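Local coordinates for programmed cell death 6-interacting protein (Homo sapiens, PDB 5WA1) that takes part in multivesicular body biogenesis, cargo sorting into intralumenal vesicles, membrane repair and cytokinesis, here represented by its Bro1 domain, at residues S209-A214 and G246-Q251; Q240-F245 and A268-M273. All coordinates share one frame; numbering follows the deposited sequence.

Contact 1: residues S209-A214 and G246-Q251; sequences SLIMLA and GDAFKQ
D247 meets L210 through its methylene: CB lies 3.5 Å from L210 CD2, the two side chains crossing obliquely. An aspartate suits this exposed margin because its carbon stem can lie against the leucine while the carboxylate leads away from it. One residue on, A248 takes the central place. Its backbone N is 3.4 Å from L210 CD2, and its methyl CB sits 3.9 Å from L210 CG and 4.0 Å from I211 CG1, touched by two neighbouring branched side chains from different directions. The small alanine lets L210 reach the backbone: CG lies anti to the leucine's own N (chi1 -179°), and CD2 beyond it meets A248 N. The two helices, 202-226 and 231-252, are consecutive in the chain and run antiparallel, their short segments 154° apart in direction and 9.0 Å apart at the axes; such helical hairpins build the TPR-like, all-helical part of the Bro1 domain. L266 of helix 262-287 touches both I211 and A248. Q251, one turn beyond D247, brings its extended side chain back to the same leucine methyl, with NE2 3.5 Å from L210 CD2, while its OE1 is hydrogen-bonded to T207, one turn before I211 on the facing helix.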
ATOM      1  N   SER A 209      -1.662  -5.393  -2.274  1.00 41.81           N
ATOM      2  CA  SER A 209      -2.675  -4.882  -1.358  1.00 40.52           C
ATOM      3  C   SER A 209      -2.335  -5.236   0.084  1.00 43.33           C
ATOM      4  O   SER A 209      -2.465  -4.405   0.992  1.00 41.27           O
ATOM      5  CB  SER A 209      -4.043  -5.445  -1.736  1.00 41.62           C
ATOM      6  OG  SER A 209      -5.037  -5.029  -0.821  1.00 45.98           O
ATOM      7  N   LEU A 210      -1.897  -6.469   0.317  1.00 40.16           N
ATOM      8  CA  LEU A 210      -1.526  -6.874   1.672  1.00 36.48           C
ATOM      9  C   LEU A 210      -0.278  -6.149   2.162  1.00 37.83           C
ATOM     10  O   LEU A 210      -0.193  -5.777   3.344  1.00 38.49           O
ATOM     11  CB  LEU A 210      -1.336  -8.385   1.707  1.00 38.59           C
ATOM     12  CG  LEU A 210      -0.965  -8.989   3.055  1.00 45.17           C
ATOM     13  CD1 LEU A 210      -1.905  -8.499   4.154  1.00 53.97           C
ATOM     14  CD2 LEU A 210      -1.014 -10.498   2.918  1.00 45.00           C
ATOM     15  N   ILE A 211       0.707  -5.933   1.287  1.00 38.10           N
ATOM     16  CA  ILE A 211       1.905  -5.199   1.698  1.00 38.56           C
ATOM     17  C   ILE A 211       1.537  -3.792   2.169  1.00 43.06           C
ATOM     18  O   ILE A 211       2.039  -3.305   3.192  1.00 35.53           O
ATOM     19  CB  ILE A 211       2.927  -5.153   0.545  1.00 36.92           C
ATOM     20  CG1 ILE A 211       3.471  -6.550   0.253  1.00 39.23           C
ATOM     21  CG2 ILE A 211       4.050  -4.156   0.867  1.00 36.73           C
ATOM     22  CD1 ILE A 211       4.303  -6.633  -1.028  1.00 39.86           C
ATOM     23  N   MET A 212       0.664  -3.112   1.418  1.00 34.51           N
ATOM     24  CA  MET A 212       0.259  -1.761   1.797  1.00 34.55           C
ATOM     25  C   MET A 212      -0.556  -1.769   3.075  1.00 36.00           C
ATOM     26  O   MET A 212      -0.451  -0.849   3.895  1.00 36.89           O
ATOM     27  CB  MET A 212      -0.551  -1.118   0.659  1.00 40.74           C
ATOM     28  CG  MET A 212       0.216  -0.964  -0.647  1.00 41.30           C
ATOM     29  SD  MET A 212       1.696   0.060  -0.460  1.00 46.80           S
ATOM     30  CE  MET A 212       2.889  -0.821  -1.468  1.00 46.48           C
ATOM     31  N   LEU A 213      -1.387  -2.791   3.262  1.00 34.99           N
ATOM     32  CA  LEU A 213      -2.126  -2.892   4.512  1.00 40.40           C
ATOM     33  C   LEU A 213      -1.183  -3.096   5.695  1.00 41.45           C
ATOM     34  O   LEU A 213      -1.371  -2.489   6.754  1.00 38.35           O
ATOM     35  CB  LEU A 213      -3.147  -4.022   4.431  1.00 43.24           C
ATOM     36  CG  LEU A 213      -4.192  -4.024   5.549  1.00 44.46           C
ATOM     37  CD1 LEU A 213      -5.186  -2.888   5.352  1.00 43.37           C
ATOM     38  CD2 LEU A 213      -4.903  -5.365   5.605  1.00 47.15           C
ATOM     39  N   ALA A 214      -0.156  -3.945   5.529  1.00 39.99           N
ATOM     40  CA  ALA A 214       0.844  -4.134   6.583  1.00 35.71           C
ATOM     41  C   ALA A 214       1.547  -2.830   6.917  1.00 41.43           C
ATOM     42  O   ALA A 214       1.816  -2.538   8.086  1.00 37.34           O
ATOM     43  CB  ALA A 214       1.881  -5.175   6.153  1.00 36.40           C
ATOM     44  N   GLY A 246       3.828 -11.211   7.733  1.00 39.60           N
ATOM     45  CA  GLY A 246       4.035 -12.642   7.555  1.00 37.22           C
ATOM     46  C   GLY A 246       3.203 -13.211   6.424  1.00 46.90           C
ATOM     47  O   GLY A 246       3.699 -13.971   5.587  1.00 47.78           O
ATOM     48  N   ASP A 247       1.917 -12.847   6.386  1.00 43.71           N
ATOM     49  CA  ASP A 247       1.050 -13.272   5.291  1.00 42.36           C
ATOM     50  C   ASP A 247       1.584 -12.781   3.951  1.00 46.55           C
ATOM     51  O   ASP A 247       1.563 -13.517   2.960  1.00 43.79           O
ATOM     52  CB  ASP A 247      -0.375 -12.756   5.513  1.00 49.47           C
ATOM     53  CG  ASP A 247      -1.124 -13.517   6.598  1.00 63.11           C
ATOM     54  OD1 ASP A 247      -0.641 -14.579   7.038  1.00 67.10           O
ATOM     55  OD2 ASP A 247      -2.210 -13.053   7.000  1.00 78.73           O
ATOM     56  N   ALA A 248       2.076 -11.541   3.908  1.00 42.86           N
ATOM     57  CA  ALA A 248       2.597 -10.989   2.662  1.00 41.82           C
ATOM     58  C   ALA A 248       3.833 -11.744   2.182  1.00 45.66           C
ATOM     59  O   ALA A 248       3.931 -12.100   1.000  1.00 43.24           O
ATOM     60  CB  ALA A 248       2.905  -9.508   2.839  1.00 37.71           C
ATOM     61  N   PHE A 249       4.806 -11.985   3.074  1.00 43.47           N
ATOM     62  CA  PHE A 249       6.019 -12.651   2.609  1.00 42.56           C
ATOM     63  C   PHE A 249       5.733 -14.096   2.212  1.00 44.76           C
ATOM     64  O   PHE A 249       6.351 -14.613   1.274  1.00 47.92           O
ATOM     65  CB  PHE A 249       7.136 -12.510   3.660  1.00 58.65           C
ATOM     66  CG  PHE A 249       7.371 -13.723   4.512  1.00 53.89           C
ATOM     67  CD1 PHE A 249       8.167 -14.764   4.069  1.00 58.90           C
ATOM     68  CD2 PHE A 249       6.864 -13.780   5.803  1.00 77.83           C
ATOM     69  CE1 PHE A 249       8.402 -15.873   4.862  1.00 71.83           C
ATOM     70  CE2 PHE A 249       7.101 -14.887   6.619  1.00 78.80           C
ATOM     71  CZ  PHE A 249       7.870 -15.933   6.147  1.00 82.46           C
ATOM     72  N   LYS A 250       4.753 -14.739   2.850  1.00 45.99           N
ATOM     73  CA  LYS A 250       4.386 -16.088   2.437  1.00 53.17           C
ATOM     74  C   LYS A 250       3.810 -16.112   1.026  1.00 53.00           C
ATOM     75  O   LYS A 250       3.992 -17.098   0.307  1.00 48.96           O
ATOM     76  CB  LYS A 250       3.405 -16.704   3.437  1.00 60.33           C
ATOM     77  CG  LYS A 250       4.056 -17.108   4.749  1.00 65.63           C
ATOM     78  CD  LYS A 250       3.037 -17.557   5.790  1.00 80.21           C
ATOM     79  CE  LYS A 250       3.710 -17.886   7.130  1.00 82.63           C
ATOM     80  NZ  LYS A 250       4.355 -16.705   7.803  1.00 81.22           N
ATOM     81  N   GLN A 251       3.126 -15.045   0.598  1.00 51.91           N
ATOM     82  CA  GLN A 251       2.655 -14.996  -0.787  1.00 58.99           C
ATOM     83  C   GLN A 251       3.787 -14.735  -1.774  1.00 48.92           C
ATOM     84  O   GLN A 251       3.622 -14.994  -2.966  1.00 53.44           O
ATOM     85  CB  GLN A 251       1.574 -13.923  -0.951  1.00 54.62           C
ATOM     86  CG  GLN A 251       0.335 -14.181  -0.114  1.00 54.88           C
ATOM     87  CD  GLN A 251      -0.657 -13.049  -0.183  1.00 67.66           C
ATOM     88  OE1 GLN A 251      -0.493 -12.114  -0.962  1.00 65.28           O
ATOM     89  NE2 GLN A 251      -1.697 -13.123   0.640  1.00 72.02           N
TER

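Contact 2: residues Q240-F245 and A268-M273; sequences QAADYF and AKHCIM
K269 CB stands over the centre of the F245 ring in a CH-pi contact, 3.6 Å from the centroid and only 5° off the ring normal. Lysine CG lies above the CE1-CZ side and CD passes beyond the rim at CZ, so CB and CG form an apolar lid. M273 CG comes to 4.0 Å from F245 CD2. The methionine chain bends at chi2 and chi3 (-73°), which brings the terminal CE to 3.3 Å from A241 CB, a tight carbon pair. A flexible thioether can fold into such a place, and the small A241 and A242 let the helices come close: M273 CB lies 3.8 Å from A242 CB, and the axes of the short segments are 8.0 Å apart, nearly antiparallel at 161°. The polar link is H270 ND1 to A242 O, a hydrogen bond of 2.8 Å. The oxygen, near the imidazole plane, also faces G246 N, one turn on in its own helix, with the imidazole coming in from above the carbonyl plane.

Farther out, K269 NZ is drawn away to a salt bridge with E218 of helix 202-226, a hydrogen bond to T24 O and a cation-pi contact with F25. These anchors probably hold the stem in place over F245. L266 also touches the phenylalanine. Thus helices 231-252 and 262-287 join as an antiparallel pair within the region that interacts with CHMP4 proteins.

Donation from ND1 implies that this nitrogen carries a proton; D243, not in contact with the ring and itself paired with K355, would probably affect its charge little.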
ATOM      1  N   GLN A 240      -0.162  -7.499  15.376  1.00 41.42           N
ATOM      2  CA  GLN A 240      -1.007  -7.524  14.188  1.00 41.46           C
ATOM      3  C   GLN A 240      -0.212  -7.182  12.932  1.00 35.99           C
ATOM      4  O   GLN A 240      -0.431  -7.781  11.873  1.00 37.86           O
ATOM      5  CB  GLN A 240      -2.178  -6.556  14.359  1.00 34.88           C
ATOM      6  CG  GLN A 240      -3.069  -6.490  13.126  1.00 37.65           C
ATOM      7  CD  GLN A 240      -3.686  -7.827  12.796  1.00 42.53           C
ATOM      8  OE1 GLN A 240      -4.435  -8.384  13.593  1.00 53.91           O
ATOM      9  NE2 GLN A 240      -3.372  -8.353  11.616  1.00 47.53           N
ATOM     10  N   ALA A 241       0.691  -6.205  13.020  1.00 35.36           N
ATOM     11  CA  ALA A 241       1.543  -5.897  11.877  1.00 36.93           C
ATOM     12  C   ALA A 241       2.397  -7.096  11.494  1.00 41.62           C
ATOM     13  O   ALA A 241       2.626  -7.358  10.306  1.00 36.60           O
ATOM     14  CB  ALA A 241       2.422  -4.688  12.192  1.00 32.59           C
ATOM     15  N   ALA A 242       2.868  -7.845  12.493  1.00 36.63           N
ATOM     16  CA  ALA A 242       3.632  -9.054  12.219  1.00 35.84           C
ATOM     17  C   ALA A 242       2.813 -10.044  11.410  1.00 38.14           C
ATOM     18  O   ALA A 242       3.320 -10.646  10.457  1.00 41.15           O
ATOM     19  CB  ALA A 242       4.106  -9.689  13.543  1.00 31.18           C
ATOM     20  N   ASP A 243       1.534 -10.217  11.765  1.00 34.48           N
ATOM     21  CA  ASP A 243       0.665 -11.111  11.003  1.00 33.23           C
ATOM     22  C   ASP A 243       0.535 -10.666   9.549  1.00 35.71           C
ATOM     23  O   ASP A 243       0.557 -11.502   8.634  1.00 37.20           O
ATOM     24  CB  ASP A 243      -0.719 -11.182  11.646  1.00 46.47           C
ATOM     25  CG  ASP A 243      -0.847 -12.324  12.618  1.00 59.54           C
ATOM     26  OD1 ASP A 243       0.199 -12.836  13.071  1.00 62.70           O
ATOM     27  OD2 ASP A 243      -1.992 -12.711  12.922  1.00 63.08           O
ATOM     28  N   TYR A 244       0.392  -9.356   9.314  1.00 38.84           N
ATOM     29  CA  TYR A 244       0.241  -8.865   7.940  1.00 38.34           C
ATOM     30  C   TYR A 244       1.520  -9.050   7.142  1.00 39.18           C
ATOM     31  O   TYR A 244       1.480  -9.473   5.982  1.00 35.99           O
ATOM     32  CB  TYR A 244      -0.136  -7.379   7.938  1.00 35.44           C
ATOM     33  CG  TYR A 244      -1.533  -7.053   8.365  1.00 35.40           C
ATOM     34  CD1 TYR A 244      -2.610  -7.851   7.987  1.00 43.78           C
ATOM     35  CD2 TYR A 244      -1.783  -5.914   9.122  1.00 39.20           C
ATOM     36  CE1 TYR A 244      -3.906  -7.523   8.366  1.00 50.56           C
ATOM     37  CE2 TYR A 244      -3.071  -5.584   9.508  1.00 39.07           C
ATOM     38  CZ  TYR A 244      -4.123  -6.382   9.129  1.00 49.01           C
ATOM     39  OH  TYR A 244      -5.398  -6.035   9.515  1.00 49.67           O
ATOM     40  N   PHE A 245       2.667  -8.670   7.720  1.00 36.17           N
ATOM     41  CA  PHE A 245       3.934  -8.882   7.023  1.00 38.72           C
ATOM     42  C   PHE A 245       4.191 -10.357   6.772  1.00 40.37           C
ATOM     43  O   PHE A 245       4.718 -10.731   5.713  1.00 41.83           O
ATOM     44  CB  PHE A 245       5.092  -8.272   7.811  1.00 31.64           C
ATOM     45  CG  PHE A 245       5.183  -6.781   7.670  1.00 37.04           C
ATOM     46  CD1 PHE A 245       5.454  -6.206   6.440  1.00 37.52           C
ATOM     47  CD2 PHE A 245       4.992  -5.958   8.760  1.00 31.58           C
ATOM     48  CE1 PHE A 245       5.527  -4.821   6.306  1.00 36.34           C
ATOM     49  CE2 PHE A 245       5.082  -4.590   8.644  1.00 35.65           C
ATOM     50  CZ  PHE A 245       5.346  -4.013   7.407  1.00 45.37           C
ATOM     51  N   ALA A 268      12.079  -9.490   7.091  1.00 38.75           N
ATOM     52  CA  ALA A 268      12.675  -8.737   8.186  1.00 43.43           C
ATOM     53  C   ALA A 268      11.607  -8.036   9.019  1.00 51.85           C
ATOM     54  O   ALA A 268      11.624  -8.105  10.253  1.00 38.57           O
ATOM     55  CB  ALA A 268      13.683  -7.726   7.643  1.00 40.70           C
ATOM     56  N   LYS A 269      10.654  -7.372   8.355  1.00 37.04           N
ATOM     57  CA  LYS A 269       9.618  -6.637   9.074  1.00 36.41           C
ATOM     58  C   LYS A 269       8.706  -7.566   9.870  1.00 31.09           C
ATOM     59  O   LYS A 269       8.241  -7.191  10.950  1.00 37.27           O
ATOM     60  CB  LYS A 269       8.790  -5.794   8.096  1.00 40.10           C
ATOM     61  CG  LYS A 269       9.491  -4.537   7.591  1.00 40.30           C
ATOM     62  CD  LYS A 269       9.162  -3.325   8.426  1.00 51.16           C
ATOM     63  CE  LYS A 269       9.793  -2.063   7.838  1.00 54.89           C
ATOM     64  NZ  LYS A 269       8.889  -1.429   6.847  1.00 57.30           N
ATOM     65  N   HIS A 270       8.435  -8.764   9.359  1.00 30.79           N
ATOM     66  CA  HIS A 270       7.705  -9.767  10.132  1.00 38.29           C
ATOM     67  C   HIS A 270       8.414 -10.052  11.460  1.00 43.29           C
ATOM     68  O   HIS A 270       7.796 -10.009  12.535  1.00 35.84           O
ATOM     69  CB  HIS A 270       7.563 -11.035   9.289  1.00 33.77           C
ATOM     70  CG  HIS A 270       6.973 -12.206  10.019  1.00 35.93           C
ATOM     71  ND1 HIS A 270       5.693 -12.202  10.536  1.00 36.49           N
ATOM     72  CD2 HIS A 270       7.483 -13.432  10.291  1.00 43.18           C
ATOM     73  CE1 HIS A 270       5.443 -13.370  11.099  1.00 43.52           C
ATOM     74  NE2 HIS A 270       6.514 -14.134  10.967  1.00 48.91           N
ATOM     75  N   CYS A 271       9.726 -10.275  11.411  1.00 37.57           N
ATOM     76  CA  CYS A 271      10.472 -10.566  12.635  1.00 41.43           C
ATOM     77  C   CYS A 271      10.657  -9.325  13.501  1.00 41.01           C
ATOM     78  O   CYS A 271      10.636  -9.423  14.737  1.00 38.58           O
ATOM     79  CB  CYS A 271      11.827 -11.181  12.289  1.00 44.44           C
ATOM     80  SG  CYS A 271      11.723 -12.784  11.474  1.00 50.48           S
ATOM     81  N   ILE A 272      10.877  -8.152  12.890  1.00 33.02           N
ATOM     82  CA  ILE A 272      11.023  -6.933  13.677  1.00 37.88           C
ATOM     83  C   ILE A 272       9.730  -6.628  14.413  1.00 42.76           C
ATOM     84  O   ILE A 272       9.748  -6.180  15.565  1.00 38.65           O
ATOM     85  CB  ILE A 272      11.454  -5.746  12.795  1.00 37.87           C
ATOM     86  CG1 ILE A 272      12.903  -5.908  12.341  1.00 42.56           C
ATOM     87  CG2 ILE A 272      11.275  -4.406  13.549  1.00 38.95           C
ATOM     88  CD1 ILE A 272      13.262  -5.028  11.135  1.00 40.88           C
ATOM     89  N   MET A 273       8.607  -6.861  13.773  1.00 35.62           N
ATOM     90  CA  MET A 273       7.366  -6.585  14.425  1.00 37.22           C
ATOM     91  C   MET A 273       7.117  -7.574  15.554  1.00 35.34           C
ATOM     92  O   MET A 273       6.654  -7.189  16.580  1.00 36.01           O
ATOM     93  CB  MET A 273       6.225  -6.497  13.443  1.00 31.99           C
ATOM     94  CG  MET A 273       6.242  -5.281  12.543  1.00 35.43           C
ATOM     95  SD  MET A 273       6.446  -3.681  13.323  1.00 46.57           S
ATOM     96  CE  MET A 273       4.884  -3.456  14.069  1.00 53.97           C
TER

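How the contacts relate
From the N terminus, the chain passes through 209-214 on helix 202-226, then turns back into helix 231-252, where it meets 240-245 before 246-251. Contact 1 closes the hairpin of helices 202-226 and 231-252 when 246-251 returns to 209-214, with 31 residues between. Contact 2 closes the next hairpin when 268-273 on helix 262-287 reaches back to 240-245. The two loops cross, and the shared helix 231-252 joins its predecessor and successor, which also touch each other (I211 on L266), into a three-helix cluster. Their centres are 9 Å apart, and the contacts touch: A214 packs on Y244 and F245, L213 on Y244, and G246 CA lies 3.4 Å from H270 ND1.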